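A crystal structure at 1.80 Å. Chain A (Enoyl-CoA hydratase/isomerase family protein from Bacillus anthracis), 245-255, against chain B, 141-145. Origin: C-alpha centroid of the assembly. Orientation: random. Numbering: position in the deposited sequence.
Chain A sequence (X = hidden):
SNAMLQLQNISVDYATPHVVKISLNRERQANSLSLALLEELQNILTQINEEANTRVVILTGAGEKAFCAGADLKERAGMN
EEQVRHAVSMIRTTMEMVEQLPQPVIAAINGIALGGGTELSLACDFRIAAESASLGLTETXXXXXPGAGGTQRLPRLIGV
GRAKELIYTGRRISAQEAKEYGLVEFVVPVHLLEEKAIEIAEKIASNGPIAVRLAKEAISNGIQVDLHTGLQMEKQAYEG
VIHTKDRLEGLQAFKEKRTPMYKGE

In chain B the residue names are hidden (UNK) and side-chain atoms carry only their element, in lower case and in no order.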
ATOM      1  N   LYS A 245      11.514 -16.042  29.362  1.00 18.29           N
ATOM      2  CA  LYS A 245      11.809 -17.463  29.474  1.00 18.24           C
ATOM      3  C   LYS A 245      11.410 -18.138  28.155  1.00 16.67           C
ATOM      4  O   LYS A 245      12.057 -19.080  27.720  1.00 16.24           O
ATOM      5  CB  LYS A 245      11.067 -18.098  30.651  1.00 19.05           C
ATOM      6  CG  LYS A 245      11.477 -17.559  32.005  1.00 22.24           C
ATOM      7  CD  LYS A 245      10.899 -18.398  33.147  1.00 25.14           C
ATOM      8  CE  LYS A 245      11.332 -17.847  34.509  1.00 28.70           C
ATOM      9  NZ  LYS A 245      10.791 -18.650  35.653  1.00 31.60           N
ATOM     10  N   ASP A 246      10.354 -17.643  27.512  1.00 16.58           N
ATOM     11  CA  ASP A 246       9.935 -18.200  26.215  1.00 15.75           C
ATOM     12  C   ASP A 246      11.060 -18.106  25.173  1.00 15.77           C
ATOM     13  O   ASP A 246      11.269 -19.046  24.408  1.00 16.07           O
ATOM     14  CB  ASP A 246       8.647 -17.546  25.689  1.00 16.25           C
ATOM     15  CG  ASP A 246       7.368 -18.124  26.312  1.00 14.90           C
ATOM     16  OD1 ASP A 246       7.419 -19.189  26.966  1.00 18.51           O
ATOM     17  OD2 ASP A 246       6.285 -17.510  26.097  1.00 15.84           O
ATOM     18  N   ARG A 247      11.811 -17.001  25.151  1.00 16.01           N
ATOM     19  CA  ARG A 247      12.933 -16.887  24.201  1.00 16.79           C
ATOM     20  C   ARG A 247      13.952 -17.991  24.430  1.00 16.89           C
ATOM     21  O   ARG A 247      14.486 -18.563  23.477  1.00 17.28           O
ATOM     22  CB  ARG A 247      13.623 -15.529  24.308  1.00 18.44           C
ATOM     23  CG  ARG A 247      14.874 -15.421  23.467  1.00 19.78           C
ATOM     24  CD  ARG A 247      15.508 -14.060  23.615  1.00 28.65           C
ATOM     25  NE  ARG A 247      16.833 -14.007  23.001  1.00 33.23           N
ATOM     26  CZ  ARG A 247      17.967 -14.371  23.599  1.00 35.46           C
ATOM     27  NH1 ARG A 247      19.114 -14.274  22.938  1.00 37.67           N
ATOM     28  NH2 ARG A 247      17.965 -14.835  24.847  1.00 38.38           N
ATOM     29  N   LEU A 248      14.215 -18.291  25.702  1.00 18.02           N
ATOM     30  CA  LEU A 248      15.157 -19.338  26.068  1.00 17.93           C
ATOM     31  C   LEU A 248      14.647 -20.712  25.610  1.00 18.61           C
ATOM     32  O   LEU A 248      15.419 -21.527  25.098  1.00 17.37           O
ATOM     33  CB  LEU A 248      15.425 -19.311  27.581  1.00 19.78           C
ATOM     34  CG  LEU A 248      16.021 -17.984  28.063  1.00 21.30           C
ATOM     35  CD1 LEU A 248      16.125 -17.944  29.582  1.00 23.64           C
ATOM     36  CD2 LEU A 248      17.379 -17.741  27.398  1.00 20.05           C
ATOM     37  N   GLU A 249      13.352 -20.966  25.808  1.00 17.97           N
ATOM     38  CA  GLU A 249      12.717 -22.208  25.353  1.00 18.25           C
ATOM     39  C   GLU A 249      12.833 -22.340  23.834  1.00 18.35           C
ATOM     40  O   GLU A 249      13.012 -23.449  23.324  1.00 17.18           O
ATOM     41  CB  GLU A 249      11.230 -22.247  25.774  1.00 18.28           C
ATOM     42  CG  GLU A 249      10.349 -23.312  25.094  1.00 17.12           C
ATOM     43  CD  GLU A 249      10.665 -24.755  25.472  1.00 20.98           C
ATOM     44  OE1 GLU A 249      11.585 -24.999  26.292  1.00 19.11           O
ATOM     45  OE2 GLU A 249       9.966 -25.658  24.951  1.00 19.92           O
ATOM     46  N   GLY A 250      12.711 -21.215  23.124  1.00 19.35           N
ATOM     47  CA  GLY A 250      12.825 -21.196  21.663  1.00 20.31           C
ATOM     48  C   GLY A 250      14.208 -21.655  21.231  1.00 22.43           C
ATOM     49  O   GLY A 250      14.352 -22.498  20.340  1.00 21.50           O
ATOM     50  N   LEU A 251      15.229 -21.125  21.906  1.00 23.03           N
ATOM     51  CA  LEU A 251      16.609 -21.467  21.616  1.00 24.46           C
ATOM     52  C   LEU A 251      16.884 -22.942  21.901  1.00 24.03           C
ATOM     53  O   LEU A 251      17.425 -23.633  21.052  1.00 24.93           O
ATOM     54  CB  LEU A 251      17.560 -20.589  22.433  1.00 24.88           C
ATOM     55  CG  LEU A 251      17.530 -19.093  22.107  1.00 26.62           C
ATOM     56  CD1 LEU A 251      18.269 -18.270  23.167  1.00 28.21           C
ATOM     57  CD2 LEU A 251      18.102 -18.841  20.720  1.00 30.25           C
ATOM     58  N   GLN A 252      16.478 -23.415  23.083  1.00 24.55           N
ATOM     59  CA  GLN A 252      16.695 -24.810  23.501  1.00 26.16           C
ATOM     60  C   GLN A 252      15.948 -25.770  22.568  1.00 26.00           C
ATOM     61  O   GLN A 252      16.487 -26.806  22.182  1.00 25.52           O
ATOM     62  CB  GLN A 252      16.234 -25.010  24.955  1.00 26.81           C
ATOM     63  CG  GLN A 252      16.584 -26.366  25.609  1.00 30.64           C
ATOM     64  CD  GLN A 252      18.055 -26.512  25.998  1.00 35.34           C
ATOM     65  OE1 GLN A 252      18.888 -25.650  25.701  1.00 40.34           O
ATOM     66  NE2 GLN A 252      18.372 -27.608  26.682  1.00 38.62           N
ATOM     67  N   ALA A 253      14.709 -25.424  22.216  1.00 25.66           N
ATOM     68  CA  ALA A 253      13.911 -26.246  21.299  1.00 26.62           C
ATOM     69  C   ALA A 253      14.591 -26.365  19.928  1.00 27.84           C
ATOM     70  O   ALA A 253      14.621 -27.440  19.336  1.00 27.49           O
ATOM     71  CB  ALA A 253      12.508 -25.669  21.144  1.00 25.25           C
ATOM     72  N   PHE A 254      15.139 -25.257  19.432  1.00 29.60           N
ATOM     73  CA  PHE A 254      15.826 -25.254  18.142  1.00 31.94           C
ATOM     74  C   PHE A 254      17.077 -26.130  18.208  1.00 32.84           C
ATOM     75  O   PHE A 254      17.344 -26.913  17.291  1.00 33.66           O
ATOM     76  CB  PHE A 254      16.190 -23.829  17.729  1.00 33.10           C
ATOM     77  CG  PHE A 254      16.844 -23.735  16.375  1.00 37.24           C
ATOM     78  CD1 PHE A 254      16.080 -23.510  15.235  1.00 40.12           C
ATOM     79  CD2 PHE A 254      18.222 -23.870  16.241  1.00 40.66           C
ATOM     80  CE1 PHE A 254      16.679 -23.417  13.982  1.00 42.12           C
ATOM     81  CE2 PHE A 254      18.830 -23.780  14.990  1.00 42.57           C
ATOM     82  CZ  PHE A 254      18.058 -23.554  13.860  1.00 42.83           C
ATOM     83  N   LYS A 255      17.825 -26.015  19.306  1.00 33.04           N
ATOM     84  CA  LYS A 255      19.041 -26.806  19.501  1.00 33.05           C
ATOM     85  C   LYS A 255      18.705 -28.294  19.610  1.00 32.25           C
ATOM     86  O   LYS A 255      19.409 -29.143  19.047  1.00 33.26           O
ATOM     87  CB  LYS A 255      19.787 -26.363  20.771  1.00 33.07           C
ATOM     88  CG  LYS A 255      21.186 -26.967  20.900  1.00 34.71           C
ATOM     89  CD  LYS A 255      21.875 -26.636  22.217  1.00 35.81           C
ATOM     90  CE  LYS A 255      21.238 -27.373  23.393  1.00 37.56           C
ATOM     91  NZ  LYS A 255      22.018 -27.206  24.657  1.00 36.83           N
TER
ATOM     92  N   UNK B 141       8.153 -17.831  15.850  1.00 11.70           N
ATOM     93  CA  UNK B 141       8.219 -19.284  16.080  1.00 12.87           C
ATOM     94  C   UNK B 141       9.295 -19.588  17.116  1.00 13.69           C
ATOM     95  O   UNK B 141       9.331 -20.673  17.686  1.00 12.30           O
ATOM     96  c   UNK B 141       7.562 -19.712  13.683  1.00 13.23           C
ATOM     97  c   UNK B 141       8.542 -20.065  14.820  1.00 12.14           C
ATOM     98  o   UNK B 141       9.887 -19.812  14.389  1.00 13.78           O
ATOM     99  N   UNK B 142      10.164 -18.612  17.340  1.00 13.28           N
ATOM    100  CA  UNK B 142      11.254 -18.703  18.309  1.00 14.09           C
ATOM    101  C   UNK B 142      10.985 -17.764  19.511  1.00 13.90           C
ATOM    102  O   UNK B 142      11.873 -17.510  20.318  1.00 13.42           O
ATOM    103  c   UNK B 142      13.069 -19.277  16.503  1.00 19.65           C
ATOM    104  c   UNK B 142      13.469 -20.606  17.087  1.00 21.70           C
ATOM    105  c   UNK B 142      14.232 -18.636  15.739  1.00 27.20           C
ATOM    106  c   UNK B 142      12.569 -18.325  17.608  1.00 16.49           C
ATOM    107  N   UNK B 143       9.763 -17.227  19.605  1.00 14.84           N
ATOM    108  CA  UNK B 143       9.365 -16.341  20.712  1.00 13.35           C
ATOM    109  C   UNK B 143      10.097 -14.989  20.762  1.00 13.69           C
ATOM    110  O   UNK B 143      10.291 -14.444  21.843  1.00 12.20           O
ATOM    111  c   UNK B 143       9.495 -17.058  22.051  1.00 13.06           C
ATOM    112  N   UNK B 144      10.563 -14.511  19.613  1.00 13.63           N
ATOM    113  CA  UNK B 144      11.122 -13.148  19.487  1.00 14.71           C
ATOM    114  C   UNK B 144      10.376 -12.467  18.350  1.00 14.88           C
ATOM    115  O   UNK B 144       9.409 -13.018  17.827  1.00 13.99           O
ATOM    116  c   UNK B 144      13.061 -13.829  17.946  1.00 17.17           C
ATOM    117  c   UNK B 144      14.562 -13.796  17.644  1.00 21.11           C
ATOM    118  c   UNK B 144      12.666 -13.123  19.255  1.00 16.39           C
ATOM    119  c   UNK B 144      13.367 -13.734  20.434  1.00 16.47           C
ATOM    120  N   UNK B 145      10.784 -11.251  17.992  1.00 14.22           N
ATOM    121  CA  UNK B 145      10.158 -10.530  16.903  1.00 14.61           C
ATOM    122  C   UNK B 145      11.290 -10.045  16.000  1.00 14.17           C
ATOM    123  O   UNK B 145      12.456 -10.074  16.411  1.00 13.68           O
ATOM    124  c   UNK B 145       9.328  -9.306  17.400  1.00 14.18           C
ATOM    125  c   UNK B 145      10.249  -8.245  18.022  1.00 15.80           C
ATOM    126  c   UNK B 145       8.198  -9.768  18.374  1.00 14.06           C
ATOM    127  c   UNK B 145       9.559  -6.903  18.331  1.00 13.12           C
TER
HETATM  128  O   HOH W   1      14.538 -17.728  20.835  1.00 23.63           O

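Position 141 of chain B has three side-chain atoms, two carbons and one oxygen. The carbon bonded to CA carries both the oxygen and the other carbon, so the side chain forks at once. None of these atoms comes within contact distance of the chain A helix. A fork with one hydroxyl and one methyl is threonine, B:Thr141. Its hydroxyl is hydrogen-bonded elsewhere in the structure.

Position 142 has four side-chain carbons. The chain forks at the second carbon into two single-carbon arms, and no heteroatom is present. CA-to-CB points sideways, but the end of the side chain comes nearer to the helix. One terminal carbon lies 3.9 Å from A:Gly250 O. The same carbon is 4.3 Å from A:Phe254 CB. This is leucine, B:Leu142, and the carbon is CD2. Chi1 is m and chi2 is t. It meets the A:Phe254 ring obliquely.

Position 143 has a single side-chain carbon, CB, and it points toward the helix. This CB lies 3.6 Å from A:Asp246 O and 3.8 Å from A:Asp246 CB, and the same CB is 3.9 Å from A:Arg247 N. One carbon means alanine, B:Ala143. Its phi/psi of 66/27 is in the left-handed region.

Position 144 has four carbons. The first is the fork, with one arm of one carbon and one of two. The one-carbon arm is 3.8 Å from A:Arg247 CG. This pattern is isoleucine, B:Ile144, and the short arm is CG2. It sits at the edge of the A:Arg247 guanidinium, near its plane. Chi1 is p.

Position 145 again has four carbons, forked at the first, with one arm two carbons long. It is out of reach of the helix. It is also isoleucine, B:Ile145.

No direct hydrogen bond joins the two stretches. The contact rests on packing and one water. A:Gly250 lets the backbones come close: its CA and B:Leu142 CA are 4.5 Å apart. A CB at A:Gly250 would point toward chain B and lie 2.5 Å from B:Leu142 O, a clash. Water 1 donates to A:Arg247 O at 2.8 Å and to B:Leu142 O at 2.7 Å. It thus links two carbonyl oxygens, which cannot hydrogen-bond to each other. A:Arg247 O also accepts the helical bond from A:Leu251 N at 3.1 Å, so the water adds to the helix bonding without replacing it. The stretches bury 267 Å² between them, both sides summed.

Chain B (141-145) TLAII
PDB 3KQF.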